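Local coordinates for soluble lytic transglycosylase B3 (Pseudomonas aeruginosa, PDB 5ANZ), which probably cleaves the glycan strands of peptidoglycan as a lytic transglycosylase and binds a calcium ion, serving turnover of the bacterial cell wall, at residues Q46-W51 against A74-D79; Q67-A72 against A179-L184; Q251-E256 against H318-I323; R310-L315 against G351-E356. One frame throughout, in Å; residues are numbered along the deposited sequence.

Contact 1: residues Q46-W51 against A74-D79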
loop_
_atom_site.group_PDB
_atom_site.type_symbol
_atom_site.label_atom_id
_atom_site.label_comp_id
_atom_site.label_asym_id
_atom_site.label_seq_id
_atom_site.Cartn_x
_atom_site.Cartn_y
_atom_site.Cartn_z
ATOM N N GLN A 46 -13.995 -24.111 20.546
ATOM C CA GLN A 46 -13.302 -25.074 19.700
ATOM C C GLN A 46 -14.057 -25.282 18.391
ATOM O O GLN A 46 -13.446 -25.332 17.325
ATOM C CB GLN A 46 -13.107 -26.406 20.426
ATOM C CG GLN A 46 -12.364 -27.445 19.605
ATOM C CD GLN A 46 -11.758 -28.546 20.455
ATOM O OE1 GLN A 46 -11.018 -28.279 21.403
ATOM N NE2 GLN A 46 -12.071 -29.795 20.119
ATOM N N SER A 47 -15.380 -25.406 18.468
ATOM C CA SER A 47 -16.191 -25.423 17.253
ATOM C C SER A 47 -16.493 -23.983 16.838
ATOM O O SER A 47 -16.416 -23.074 17.665
ATOM C CB SER A 47 -17.485 -26.204 17.468
ATOM O OG SER A 47 -18.500 -25.361 17.979
ATOM N N PHE A 48 -16.826 -23.764 15.568
ATOM C CA PHE A 48 -17.129 -22.407 15.100
ATOM C C PHE A 48 -18.366 -21.848 15.802
ATOM O O PHE A 48 -18.408 -20.677 16.173
ATOM C CB PHE A 48 -17.337 -22.370 13.582
ATOM C CG PHE A 48 -17.685 -21.004 13.056
ATOM C CD1 PHE A 48 -16.720 -20.018 12.967
ATOM C CD2 PHE A 48 -18.980 -20.702 12.666
ATOM C CE1 PHE A 48 -17.028 -18.753 12.489
ATOM C CE2 PHE A 48 -19.299 -19.439 12.185
ATOM C CZ PHE A 48 -18.318 -18.461 12.096
ATOM N N GLU A 49 -19.379 -22.692 15.971
ATOM C CA GLU A 49 -20.592 -22.278 16.662
ATOM C C GLU A 49 -20.279 -21.886 18.102
ATOM O O GLU A 49 -20.816 -20.905 18.617
ATOM C CB GLU A 49 -21.644 -23.390 16.634
ATOM C CG GLU A 49 -22.193 -23.702 15.247
ATOM C CD GLU A 49 -21.196 -24.433 14.364
ATOM O OE1 GLU A 49 -20.092 -24.762 14.849
ATOM O OE2 GLU A 49 -21.517 -24.679 13.182
ATOM N N GLN A 50 -19.415 -22.658 18.755
ATOM C CA GLN A 50 -18.980 -22.317 20.103
ATOM C C GLN A 50 -18.261 -20.972 20.095
ATOM O O GLN A 50 -18.545 -20.104 20.919
ATOM C CB GLN A 50 -18.072 -23.408 20.682
ATOM C CG GLN A 50 -18.825 -24.594 21.287
ATOM C CD GLN A 50 -17.925 -25.791 21.529
ATOM O OE1 GLN A 50 -16.749 -25.784 21.159
ATOM N NE2 GLN A 50 -18.472 -26.830 22.153
ATOM N N TRP A 51 -17.337 -20.789 19.159
ATOM C CA TRP A 51 -16.644 -19.516 19.081
ATOM C C TRP A 51 -17.652 -18.390 18.830
ATOM O O TRP A 51 -17.563 -17.326 19.437
ATOM C CB TRP A 51 -15.565 -19.511 17.988
ATOM C CG TRP A 51 -15.154 -18.105 17.691
ATOM C CD1 TRP A 51 -14.169 -17.387 18.308
ATOM C CD2 TRP A 51 -15.766 -17.220 16.746
ATOM N NE1 TRP A 51 -14.125 -16.109 17.790
ATOM C CE2 TRP A 51 -15.099 -15.985 16.834
ATOM C CE3 TRP A 51 -16.819 -17.354 15.838
ATOM C CZ2 TRP A 51 -15.442 -14.892 16.036
ATOM C CZ3 TRP A 51 -17.158 -16.264 15.043
ATOM C CH2 TRP A 51 -16.476 -15.053 15.153
ATOM N N ALA A 74 -26.187 -15.115 9.700
ATOM C CA ALA A 74 -27.063 -16.104 9.079
ATOM C C ALA A 74 -26.339 -16.925 8.005
ATOM O O ALA A 74 -25.917 -16.393 6.974
ATOM C CB ALA A 74 -28.288 -15.420 8.484
ATOM N N GLY A 75 -26.185 -18.219 8.264
ATOM C CA GLY A 75 -25.578 -19.125 7.306
ATOM C C GLY A 75 -24.062 -19.069 7.243
ATOM O O GLY A 75 -23.440 -19.816 6.481
ATOM N N VAL A 76 -23.461 -18.196 8.044
ATOM C CA VAL A 76 -22.010 -18.043 8.034
ATOM C C VAL A 76 -21.262 -19.226 8.661
ATOM O O VAL A 76 -21.594 -19.692 9.757
ATOM C CB VAL A 76 -21.590 -16.751 8.753
ATOM C CG1 VAL A 76 -20.085 -16.699 8.906
ATOM C CG2 VAL A 76 -22.121 -15.545 7.994
ATOM N N GLN A 77 -20.258 -19.707 7.934
ATOM C CA GLN A 77 -19.371 -20.775 8.381
ATOM C C GLN A 77 -17.945 -20.337 8.052
ATOM O O GLN A 77 -17.758 -19.389 7.298
ATOM C CB GLN A 77 -19.698 -22.101 7.686
ATOM C CG GLN A 77 -20.988 -22.773 8.142
ATOM C CD GLN A 77 -20.889 -23.317 9.553
ATOM O OE1 GLN A 77 -21.550 -22.824 10.466
ATOM N NE2 GLN A 77 -20.064 -24.344 9.739
ATOM N N PRO A 78 -16.931 -21.029 8.600
ATOM C CA PRO A 78 -15.576 -20.612 8.208
ATOM C C PRO A 78 -15.329 -20.743 6.705
ATOM O O PRO A 78 -15.927 -21.592 6.044
ATOM C CB PRO A 78 -14.677 -21.570 8.998
ATOM C CG PRO A 78 -15.502 -21.940 10.190
ATOM C CD PRO A 78 -16.905 -22.051 9.664
ATOM N N ASP A 79 -14.460 -19.885 6.181
ATOM C CA ASP A 79 -14.088 -19.911 4.770
ATOM C C ASP A 79 -12.633 -20.382 4.610
ATOM O O ASP A 79 -11.704 -19.638 4.923
ATOM C CB ASP A 79 -14.261 -18.527 4.150
ATOM C CG ASP A 79 -14.024 -18.532 2.661
ATOM O OD1 ASP A 79 -13.544 -19.577 2.147
ATOM O OD2 ASP A 79 -14.329 -17.510 2.007
#
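Phe48, in the first turn of helix 48-61, lays its ring against the loop 74-79 that leads from helix 66-73 to helix 80-87. The turn that carries it is fixed just upstream by a capping box: Ser47 OG accepts from Gln50 N at 3.0 Å, while Gln50 OE1 takes the N-H of Ser47 in a nearly straight bond (176°), the donor standing above the carbonyl plane. Phe48 CG is anti to the backbone N (chi1 179°), on the side of the loop. Pro78 lies over one face in a CH-pi contact, its CD 3.9 Å from the ring centroid and displaced toward the rim, and Pro78 CG packs on Phe48 CD1 at 3.6 Å. Farther out on the ring, Phe48 CE2 meets the carbonyl Val76 O at 3.4 Å and CZ touches Val76 CG1. The ring also meets Tyr165 of helix 156-166 edge-to-face. Glu49 bends at chi2 and brings its carboxylate close to the side-chain amide of Gln77, at the more exposed margin. The chemistry is thus aromatic-aliphatic packing: proline C-H groups and a valine methyl hold the start of helix 48-61 to the loop by dispersion, while the carbonyls of Gln77 and Pro78 and the N-H of Asp79 are bound by Arg158 and Thr162 of helix 156-166.

Contact 2: residues Q67-A72 against A179-L184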
loop_
_atom_site.group_PDB
_atom_site.type_symbol
_atom_site.label_atom_id
_atom_site.label_comp_id
_atom_site.label_asym_id
_atom_site.label_seq_id
_atom_site.Cartn_x
_atom_site.Cartn_y
_atom_site.Cartn_z
ATOM N N GLN A 67 -30.695 -8.502 16.530
ATOM C CA GLN A 67 -31.137 -8.621 15.146
ATOM C C GLN A 67 -29.966 -8.444 14.192
ATOM O O GLN A 67 -29.827 -9.192 13.223
ATOM C CB GLN A 67 -32.226 -7.599 14.818
ATOM C CG GLN A 67 -32.732 -7.699 13.379
ATOM C CD GLN A 67 -33.667 -6.565 12.991
ATOM O OE1 GLN A 67 -34.890 -6.697 13.069
ATOM N NE2 GLN A 67 -33.094 -5.445 12.563
ATOM N N THR A 68 -29.120 -7.458 14.474
ATOM C CA THR A 68 -27.971 -7.167 13.614
ATOM C C THR A 68 -26.998 -8.336 13.570
ATOM O O THR A 68 -26.540 -8.748 12.497
ATOM C CB THR A 68 -27.218 -5.911 14.089
ATOM O OG1 THR A 68 -28.087 -4.778 14.011
ATOM C CG2 THR A 68 -25.963 -5.657 13.227
ATOM N N PHE A 69 -26.674 -8.864 14.744
ATOM C CA PHE A 69 -25.729 -9.965 14.844
ATOM C C PHE A 69 -26.249 -11.204 14.109
ATOM O O PHE A 69 -25.538 -11.798 13.296
ATOM C CB PHE A 69 -25.449 -10.300 16.315
ATOM C CG PHE A 69 -24.356 -11.306 16.503
ATOM C CD1 PHE A 69 -24.610 -12.663 16.370
ATOM C CD2 PHE A 69 -23.060 -10.896 16.786
ATOM C CE1 PHE A 69 -23.597 -13.590 16.522
ATOM C CE2 PHE A 69 -22.044 -11.820 16.946
ATOM C CZ PHE A 69 -22.314 -13.172 16.815
ATOM N N ASP A 70 -27.493 -11.591 14.397
ATOM C CA ASP A 70 -28.050 -12.801 13.806
ATOM C C ASP A 70 -28.224 -12.656 12.295
ATOM O O ASP A 70 -27.983 -13.597 11.542
ATOM C CB ASP A 70 -29.381 -13.151 14.475
ATOM C CG ASP A 70 -29.223 -13.435 15.966
ATOM O OD1 ASP A 70 -28.091 -13.743 16.406
ATOM O OD2 ASP A 70 -30.231 -13.348 16.699
ATOM N N ARG A 71 -28.632 -11.469 11.860
ATOM C CA ARG A 71 -28.739 -11.155 10.436
ATOM C C ARG A 71 -27.375 -11.298 9.753
ATOM O O ARG A 71 -27.245 -11.876 8.671
ATOM C CB ARG A 71 -29.278 -9.734 10.267
ATOM C CG ARG A 71 -29.624 -9.319 8.857
ATOM C CD ARG A 71 -29.826 -7.810 8.818
ATOM N NE ARG A 71 -30.318 -7.320 7.532
ATOM C CZ ARG A 71 -29.654 -6.477 6.743
ATOM N NH1 ARG A 71 -28.458 -6.018 7.103
ATOM N NH2 ARG A 71 -30.193 -6.082 5.595
ATOM N N ALA A 72 -26.359 -10.771 10.418
ATOM C CA ALA A 72 -24.998 -10.771 9.896
ATOM C C ALA A 72 -24.389 -12.173 9.824
ATOM O O ALA A 72 -23.581 -12.463 8.938
ATOM C CB ALA A 72 -24.123 -9.869 10.750
ATOM N N ALA A 179 -16.106 -3.804 14.509
ATOM C CA ALA A 179 -16.263 -2.549 13.796
ATOM C C ALA A 179 -17.207 -2.729 12.609
ATOM O O ALA A 179 -18.037 -1.863 12.333
ATOM C CB ALA A 179 -14.906 -2.024 13.340
ATOM N N ALA A 180 -17.075 -3.850 11.911
ATOM C CA ALA A 180 -17.974 -4.169 10.799
ATOM C C ALA A 180 -19.429 -4.290 11.250
ATOM O O ALA A 180 -20.331 -3.814 10.564
ATOM C CB ALA A 180 -17.539 -5.459 10.104
ATOM N N LEU A 181 -19.663 -4.931 12.391
ATOM C CA LEU A 181 -21.031 -5.082 12.880
ATOM C C LEU A 181 -21.652 -3.720 13.183
ATOM O O LEU A 181 -22.855 -3.538 13.005
ATOM C CB LEU A 181 -21.076 -5.983 14.127
ATOM C CG LEU A 181 -20.794 -7.473 13.861
ATOM C CD1 LEU A 181 -20.516 -8.221 15.166
ATOM C CD2 LEU A 181 -21.986 -8.103 13.148
ATOM N N LYS A 182 -20.839 -2.761 13.626
ATOM C CA LYS A 182 -21.344 -1.422 13.901
ATOM C C LYS A 182 -21.764 -0.720 12.620
ATOM O O LYS A 182 -22.739 0.047 12.612
ATOM C CB LYS A 182 -20.298 -0.583 14.642
ATOM C CG LYS A 182 -19.933 -1.153 15.996
ATOM C CD LYS A 182 -18.986 -0.231 16.757
ATOM C CE LYS A 182 -18.704 -0.774 18.156
ATOM N NZ LYS A 182 -17.543 -0.096 18.807
ATOM N N ILE A 183 -21.023 -0.982 11.546
ATOM C CA ILE A 183 -21.366 -0.468 10.232
ATOM C C ILE A 183 -22.722 -1.016 9.785
ATOM O O ILE A 183 -23.580 -0.265 9.307
ATOM C CB ILE A 183 -20.295 -0.823 9.197
ATOM C CG1 ILE A 183 -18.965 -0.157 9.582
ATOM C CG2 ILE A 183 -20.754 -0.380 7.807
ATOM C CD1 ILE A 183 -17.790 -0.540 8.668
ATOM N N LEU A 184 -22.930 -2.315 9.970
ATOM C CA LEU A 184 -24.235 -2.909 9.662
ATOM C C LEU A 184 -25.333 -2.327 10.539
ATOM O O LEU A 184 -26.419 -2.031 10.062
ATOM C CB LEU A 184 -24.200 -4.428 9.824
ATOM C CG LEU A 184 -23.244 -5.109 8.849
ATOM C CD1 LEU A 184 -23.219 -6.611 9.066
ATOM C CD2 LEU A 184 -23.634 -4.761 7.398
#
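Leu181 and Leu184, one turn apart on helix 170-186, meet Thr68, Phe69 and Ala72 of helix 66-73 in the helical part of the transglycosylase SLT domain. The segment axes come within 9.8 Å of each other and their directions differ by 107°, a steep crossing that confines the contact to a small patch.

The apolar contacts centre on Ala72, whose CB is approached by both leucines: Leu181 CD2 lies 3.7 Å from it and Leu184 CD1 3.8 Å. The two branches of Leu181 divide the work, for while CD2 meets Ala72, Leu181 CD1 reaches Phe69 CD2 at 4.0 Å. The Phe69 ring gets there although its CB points away from helix 170-186; it also stacks on Phe73 and packs against Phe55, Arg56 and Ala59 of helix 48-61, so that Leu181, which touches Phe55 as well, enters a hydrophobic cluster shared by three helices. Leu184 in turn packs on Ile157 of helix 156-166, its side chain about 10 Å from that of calcium-binding Lys224.

Thr68 makes the contacts of mixed character. Its methyl lies anti to the backbone N and faces the other helix, with Thr68 CG2 3.8 Å from the carbonyl Leu181 O and 4.0 Å from Leu184 CB. Its hydroxyl is hydrogen-bonded to Asp65 OD1, just before the helix.

The joint is therefore made by van der Waals packing, with threonine presenting its methyl across the interface. The short side chain of Ala72 lets both leucine tips come close to its helix, and the polar groups Thr68 OG1 and Asp70, which forms a salt bridge to Arg56, find their partners outside this helix pair.

Contact 3: residues Q251-E256 against H318-I323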
loop_
_atom_site.group_PDB
_atom_site.type_symbol
_atom_site.label_atom_id
_atom_site.label_comp_id
_atom_site.label_asym_id
_atom_site.label_seq_id
_atom_site.Cartn_x
_atom_site.Cartn_y
_atom_site.Cartn_z
ATOM N N GLN A 251 1.024 19.441 -4.883
ATOM C CA GLN A 251 2.442 19.136 -4.692
ATOM C C GLN A 251 2.729 17.771 -5.314
ATOM O O GLN A 251 1.931 16.857 -5.186
ATOM C CB GLN A 251 2.803 19.149 -3.193
ATOM C CG GLN A 251 4.284 19.364 -2.923
ATOM C CD GLN A 251 4.588 19.485 -1.443
ATOM O OE1 GLN A 251 4.877 18.492 -0.774
ATOM N NE2 GLN A 251 4.513 20.706 -0.921
ATOM N N PRO A 252 3.859 17.628 -6.015
ATOM C CA PRO A 252 4.142 16.305 -6.592
ATOM C C PRO A 252 4.424 15.254 -5.514
ATOM O O PRO A 252 4.982 15.580 -4.456
ATOM C CB PRO A 252 5.393 16.543 -7.462
ATOM C CG PRO A 252 5.973 17.843 -7.000
ATOM C CD PRO A 252 4.831 18.655 -6.421
ATOM N N TRP A 253 4.030 14.012 -5.780
ATOM C CA TRP A 253 4.391 12.907 -4.894
ATOM C C TRP A 253 5.900 12.693 -4.923
ATOM O O TRP A 253 6.505 12.229 -3.950
ATOM C CB TRP A 253 3.668 11.625 -5.303
ATOM C CG TRP A 253 3.930 11.242 -6.722
ATOM C CD1 TRP A 253 3.178 11.577 -7.823
ATOM C CD2 TRP A 253 5.035 10.480 -7.198
ATOM N NE1 TRP A 253 3.749 11.042 -8.958
ATOM C CE2 TRP A 253 4.891 10.375 -8.607
ATOM C CE3 TRP A 253 6.134 9.868 -6.581
ATOM C CZ2 TRP A 253 5.804 9.679 -9.387
ATOM C CZ3 TRP A 253 7.038 9.182 -7.356
ATOM C CH2 TRP A 253 6.867 9.090 -8.754
ATOM N N GLY A 254 6.500 13.033 -6.052
ATOM C CA GLY A 254 7.910 12.795 -6.250
ATOM C C GLY A 254 8.175 12.788 -7.730
ATOM O O GLY A 254 7.290 13.071 -8.547
ATOM N N PHE A 255 9.411 12.493 -8.082
ATOM C CA PHE A 255 9.775 12.498 -9.492
ATOM C C PHE A 255 11.080 11.757 -9.701
ATOM O O PHE A 255 11.884 11.605 -8.778
ATOM C CB PHE A 255 9.884 13.943 -10.017
ATOM C CG PHE A 255 10.611 14.879 -9.080
ATOM C CD1 PHE A 255 11.988 14.963 -9.087
ATOM C CD2 PHE A 255 9.906 15.664 -8.183
ATOM C CE1 PHE A 255 12.652 15.816 -8.229
ATOM C CE2 PHE A 255 10.561 16.513 -7.322
ATOM C CZ PHE A 255 11.937 16.590 -7.341
ATOM N N GLU A 256 11.301 11.305 -10.929
ATOM C CA GLU A 256 12.542 10.629 -11.257
ATOM C C GLU A 256 13.714 11.589 -11.301
ATOM O O GLU A 256 13.565 12.738 -11.707
ATOM C CB GLU A 256 12.407 9.908 -12.601
ATOM C CG GLU A 256 13.597 9.032 -12.909
ATOM C CD GLU A 256 13.433 8.254 -14.195
ATOM O OE1 GLU A 256 12.435 8.498 -14.918
ATOM O OE2 GLU A 256 14.304 7.398 -14.469
ATOM N N HIS A 318 6.481 14.579 0.536
ATOM C CA HIS A 318 5.497 14.347 1.577
ATOM C C HIS A 318 4.277 13.578 1.076
ATOM O O HIS A 318 3.775 12.700 1.782
ATOM C CB HIS A 318 5.064 15.685 2.178
ATOM C CG HIS A 318 4.319 15.552 3.470
ATOM N ND1 HIS A 318 4.876 14.985 4.593
ATOM C CD2 HIS A 318 3.057 15.915 3.814
ATOM C CE1 HIS A 318 3.991 15.000 5.577
ATOM N NE2 HIS A 318 2.882 15.558 5.128
ATOM N N ASN A 319 3.807 13.890 -0.134
ATOM C CA ASN A 319 2.598 13.226 -0.623
ATOM C C ASN A 319 2.827 11.736 -0.880
ATOM O O ASN A 319 1.894 10.937 -0.811
ATOM C CB ASN A 319 2.063 13.920 -1.884
ATOM C CG ASN A 319 1.317 15.216 -1.567
ATOM O OD1 ASN A 319 1.024 15.519 -0.411
ATOM N ND2 ASN A 319 0.994 15.978 -2.597
ATOM N N PHE A 320 4.076 11.354 -1.160
ATOM C CA PHE A 320 4.431 9.932 -1.220
ATOM C C PHE A 320 4.212 9.280 0.147
ATOM O O PHE A 320 3.686 8.172 0.244
ATOM C CB PHE A 320 5.889 9.764 -1.673
ATOM C CG PHE A 320 6.269 8.349 -2.017
ATOM C CD1 PHE A 320 6.025 7.856 -3.289
ATOM C CD2 PHE A 320 6.912 7.541 -1.095
ATOM C CE1 PHE A 320 6.396 6.564 -3.636
ATOM C CE2 PHE A 320 7.292 6.244 -1.432
ATOM C CZ PHE A 320 7.025 5.762 -2.714
ATOM N N ARG A 321 4.624 9.968 1.213
ATOM C CA ARG A 321 4.394 9.460 2.555
ATOM C C ARG A 321 2.908 9.306 2.854
ATOM O O ARG A 321 2.509 8.388 3.573
ATOM C CB ARG A 321 5.059 10.376 3.592
ATOM C CG ARG A 321 6.566 10.511 3.404
ATOM C CD ARG A 321 7.173 11.469 4.429
ATOM N NE ARG A 321 7.058 10.956 5.795
ATOM C CZ ARG A 321 7.280 11.670 6.898
ATOM N NH1 ARG A 321 7.626 12.951 6.817
ATOM N NH2 ARG A 321 7.150 11.101 8.091
ATOM N N ALA A 322 2.089 10.209 2.322
ATOM C CA ALA A 322 0.638 10.107 2.512
ATOM C C ALA A 322 0.083 8.835 1.864
ATOM O O ALA A 322 -0.769 8.146 2.427
ATOM C CB ALA A 322 -0.065 11.344 1.935
ATOM N N ILE A 323 0.556 8.538 0.668
ATOM C CA ILE A 323 0.106 7.345 -0.022
ATOM C C ILE A 323 0.518 6.097 0.756
ATOM O O ILE A 323 -0.217 5.123 0.819
ATOM C CB ILE A 323 0.674 7.296 -1.443
ATOM C CG1 ILE A 323 0.171 8.507 -2.238
ATOM C CG2 ILE A 323 0.308 5.960 -2.103
ATOM C CD1 ILE A 323 0.987 8.780 -3.502
HETATM O O HOH W 1 4.436 16.108 -1.776
#
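Asn319 and Phe320, in the first turn of helix 318-324, pack against Trp253 and Gln251, where the chain enters strand 254-258 of the five-stranded antiparallel sheet. In this part of the SLT domain the helix follows strand 313-316 and packs beside the start of that strand's neighbour, 254-258.

The tight part surrounds Trp253. Its CA lies 3.9 Å from Asn319 CB and its carbonyl O 3.4 Å from Phe320 CB. CG is wedged between the backbone N and the carbonyl carbon (chi1 57°), and the indole CE3 comes within 3.9 Å of Phe320 CD1, the rings meeting obliquely. Helix 330-343 covers both through Leu334 and Ala333. More loosely, Ile323 CD1, near the N-acetylglucosamine-binding Tyr326, lies 4.3 Å from Trp253 CB.

The partly exposed side, at Gln251 and His318, is polar. A water donates to Gln251 OE1 at 2.6 Å and to Pro252 O while accepting from Asn319 N, so it bridges the loop to the start of the helix. Asn319 OD1 takes the N-H of Ile248, and the other end of the amide closes the contact: Asn319 ND2 donates to Gln251 O at 2.9 Å, 130° at the hydrogen, from above that carbonyl's plane.

Contact 4: residues R310-L315 against G351-E356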
loop_
_atom_site.group_PDB
_atom_site.type_symbol
_atom_site.label_atom_id
_atom_site.label_comp_id
_atom_site.label_asym_id
_atom_site.label_seq_id
_atom_site.Cartn_x
_atom_site.Cartn_y
_atom_site.Cartn_z
ATOM N N ARG A 310 21.709 0.282 -10.033
ATOM C CA ARG A 310 21.705 0.188 -11.488
ATOM C C ARG A 310 20.358 0.567 -12.094
ATOM O O ARG A 310 20.235 0.667 -13.314
ATOM C CB ARG A 310 22.091 -1.222 -11.940
ATOM C CG ARG A 310 23.464 -1.660 -11.501
ATOM C CD ARG A 310 23.828 -2.996 -12.133
ATOM N NE ARG A 310 25.094 -3.500 -11.612
ATOM C CZ ARG A 310 26.282 -3.189 -12.116
ATOM N NH1 ARG A 310 26.364 -2.386 -13.169
ATOM N NH2 ARG A 310 27.386 -3.684 -11.575
ATOM N N GLY A 311 19.355 0.787 -11.248
ATOM C CA GLY A 311 18.015 1.078 -11.719
ATOM C C GLY A 311 17.676 2.552 -11.600
ATOM O O GLY A 311 18.524 3.376 -11.274
ATOM N N PRO A 312 16.423 2.891 -11.871
ATOM C CA PRO A 312 15.997 4.291 -11.791
ATOM C C PRO A 312 15.936 4.799 -10.348
ATOM O O PRO A 312 15.799 4.004 -9.404
ATOM C CB PRO A 312 14.611 4.266 -12.440
ATOM C CG PRO A 312 14.108 2.879 -12.161
ATOM C CD PRO A 312 15.333 1.990 -12.278
ATOM N N ALA A 313 16.078 6.110 -10.190
ATOM C CA ALA A 313 16.070 6.745 -8.876
ATOM C C ALA A 313 14.985 7.810 -8.827
ATOM O O ALA A 313 14.723 8.484 -9.832
ATOM C CB ALA A 313 17.426 7.346 -8.562
ATOM N N PHE A 314 14.344 7.941 -7.665
ATOM C CA PHE A 314 13.281 8.919 -7.483
ATOM C C PHE A 314 13.521 9.719 -6.220
ATOM O O PHE A 314 13.988 9.159 -5.232
ATOM C CB PHE A 314 11.919 8.221 -7.386
ATOM C CG PHE A 314 11.566 7.426 -8.605
ATOM C CD1 PHE A 314 11.987 6.114 -8.739
ATOM C CD2 PHE A 314 10.815 7.987 -9.613
ATOM C CE1 PHE A 314 11.661 5.376 -9.869
ATOM C CE2 PHE A 314 10.489 7.248 -10.755
ATOM C CZ PHE A 314 10.914 5.940 -10.874
ATOM N N LEU A 315 13.196 11.009 -6.235
ATOM C CA LEU A 315 13.067 11.737 -4.974
ATOM C C LEU A 315 11.597 11.709 -4.623
ATOM O O LEU A 315 10.774 12.041 -5.468
ATOM C CB LEU A 315 13.562 13.176 -5.072
ATOM C CG LEU A 315 15.078 13.301 -5.116
ATOM C CD1 LEU A 315 15.487 14.755 -5.233
ATOM C CD2 LEU A 315 15.668 12.669 -3.858
ATOM N N GLY A 351 15.177 6.043 -16.689
ATOM C CA GLY A 351 16.268 5.139 -16.386
ATOM C C GLY A 351 15.852 3.700 -16.629
ATOM O O GLY A 351 14.751 3.294 -16.272
ATOM N N ALA A 352 16.738 2.920 -17.228
ATOM C CA ALA A 352 16.411 1.536 -17.549
ATOM C C ALA A 352 16.400 0.653 -16.308
ATOM O O ALA A 352 17.130 0.901 -15.351
ATOM C CB ALA A 352 17.395 0.981 -18.591
ATOM N N TRP A 353 15.549 -0.366 -16.323
ATOM C CA TRP A 353 15.544 -1.366 -15.266
ATOM C C TRP A 353 16.642 -2.400 -15.512
ATOM O O TRP A 353 16.890 -2.787 -16.657
ATOM C CB TRP A 353 14.191 -2.067 -15.178
ATOM C CG TRP A 353 13.077 -1.171 -14.753
ATOM C CD1 TRP A 353 12.151 -0.574 -15.556
ATOM C CD2 TRP A 353 12.776 -0.763 -13.418
ATOM N NE1 TRP A 353 11.285 0.177 -14.801
ATOM C CE2 TRP A 353 11.645 0.079 -13.483
ATOM C CE3 TRP A 353 13.346 -1.035 -12.169
ATOM C CZ2 TRP A 353 11.080 0.661 -12.347
ATOM C CZ3 TRP A 353 12.787 -0.455 -11.041
ATOM C CH2 TRP A 353 11.663 0.382 -11.139
ATOM N N PRO A 354 17.295 -2.857 -14.438
ATOM C CA PRO A 354 18.320 -3.895 -14.591
ATOM C C PRO A 354 17.737 -5.183 -15.179
ATOM O O PRO A 354 16.705 -5.655 -14.708
ATOM C CB PRO A 354 18.808 -4.123 -13.158
ATOM C CG PRO A 354 18.439 -2.875 -12.420
ATOM C CD PRO A 354 17.153 -2.425 -13.038
ATOM N N LEU A 355 18.393 -5.737 -16.195
ATOM C CA LEU A 355 17.928 -6.974 -16.818
ATOM C C LEU A 355 17.963 -8.138 -15.842
ATOM O O LEU A 355 17.099 -9.013 -15.873
ATOM C CB LEU A 355 18.773 -7.315 -18.045
ATOM C CG LEU A 355 18.784 -6.284 -19.170
ATOM C CD1 LEU A 355 19.216 -6.941 -20.471
ATOM C CD2 LEU A 355 17.420 -5.626 -19.311
ATOM N N GLU A 356 18.964 -8.126 -14.968
ATOM C CA GLU A 356 19.224 -9.232 -14.052
ATOM C C GLU A 356 18.406 -9.167 -12.772
ATOM O O GLU A 356 18.758 -9.794 -11.774
ATOM C CB GLU A 356 20.702 -9.262 -13.678
ATOM C CG GLU A 356 21.642 -9.451 -14.837
ATOM C CD GLU A 356 23.088 -9.297 -14.411
ATOM O OE1 GLU A 356 23.492 -8.151 -14.112
ATOM O OE2 GLU A 356 23.807 -10.314 -14.365
HETATM O O HOH W 2 18.956 2.696 -14.855
#
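Pro312 lies over a face of the Trp353 indole, the two side chains crossing at about a right angle. Pro312 CG stands 3.6 Å from the centroid of the six-membered ring and only 9° off its normal, an almost vertical CH-pi contact. It is nearest to Trp353 CH2, at 3.6 Å, while Pro312 CD sits over the CE3-CZ3 side of the six-membered ring, 3.6 Å from Trp353 CE3. The tryptophan reaches this position although its CB points away from the segment 310-315. Its CG is anti to the carbonyl carbon (chi1 -66°), and the six-membered ring ends against Pro312. Trp353 also packs on Pro306 and Ala307 and on Val96 and Leu100 of helix 96-103.

Pro354 continues the contact on the next residue, with its CB pointing toward 310-315. Pro354 CD lies 3.8 Å from Gly311 CA, and its CG lies 4.0 Å from Arg310 CB.

The backbones also come close, Pro312 CA and Gly351 CA being 4.7 Å apart. Pro312 CD also touches the carbonyl Ala352 O. One water donates to both Arg310 O, at 2.9 Å, and Ala352 O, at 2.6 Å, thereby joining two carbonyls that could not bond to each other. Gly351 N is held separately by the carboxylate of Glu256, from strand 254-258.

The arrangement is a proline-tryptophan CH-pi stack, and here it fastens the linker before helix 362-374 to the segment leading into the antiparallel sheet.

Overall arrangement
From the N terminus, contact 1 closes a short helical loop, bringing the start of helix 48-61 to the loop after helix 66-73. Contact 2 opens inside that loop and closes far beyond it, so the two cross; it alone ties helix 66-73 to helix 170-186, near calcium-binding Lys224. Contacts 3 and 4 follow in series on the opposite side of the chain's centre. Contact 3 closes the loop from strand 254-258 to helix 318-324. It crosses contact 4: 310-315 precedes 318-323, whereas 351-356 comes after it. Both reach the five-stranded sheet, where Phe255 O and Leu315 N join neighbouring strands, and contact 4 adds the linker leading to helix 362-374.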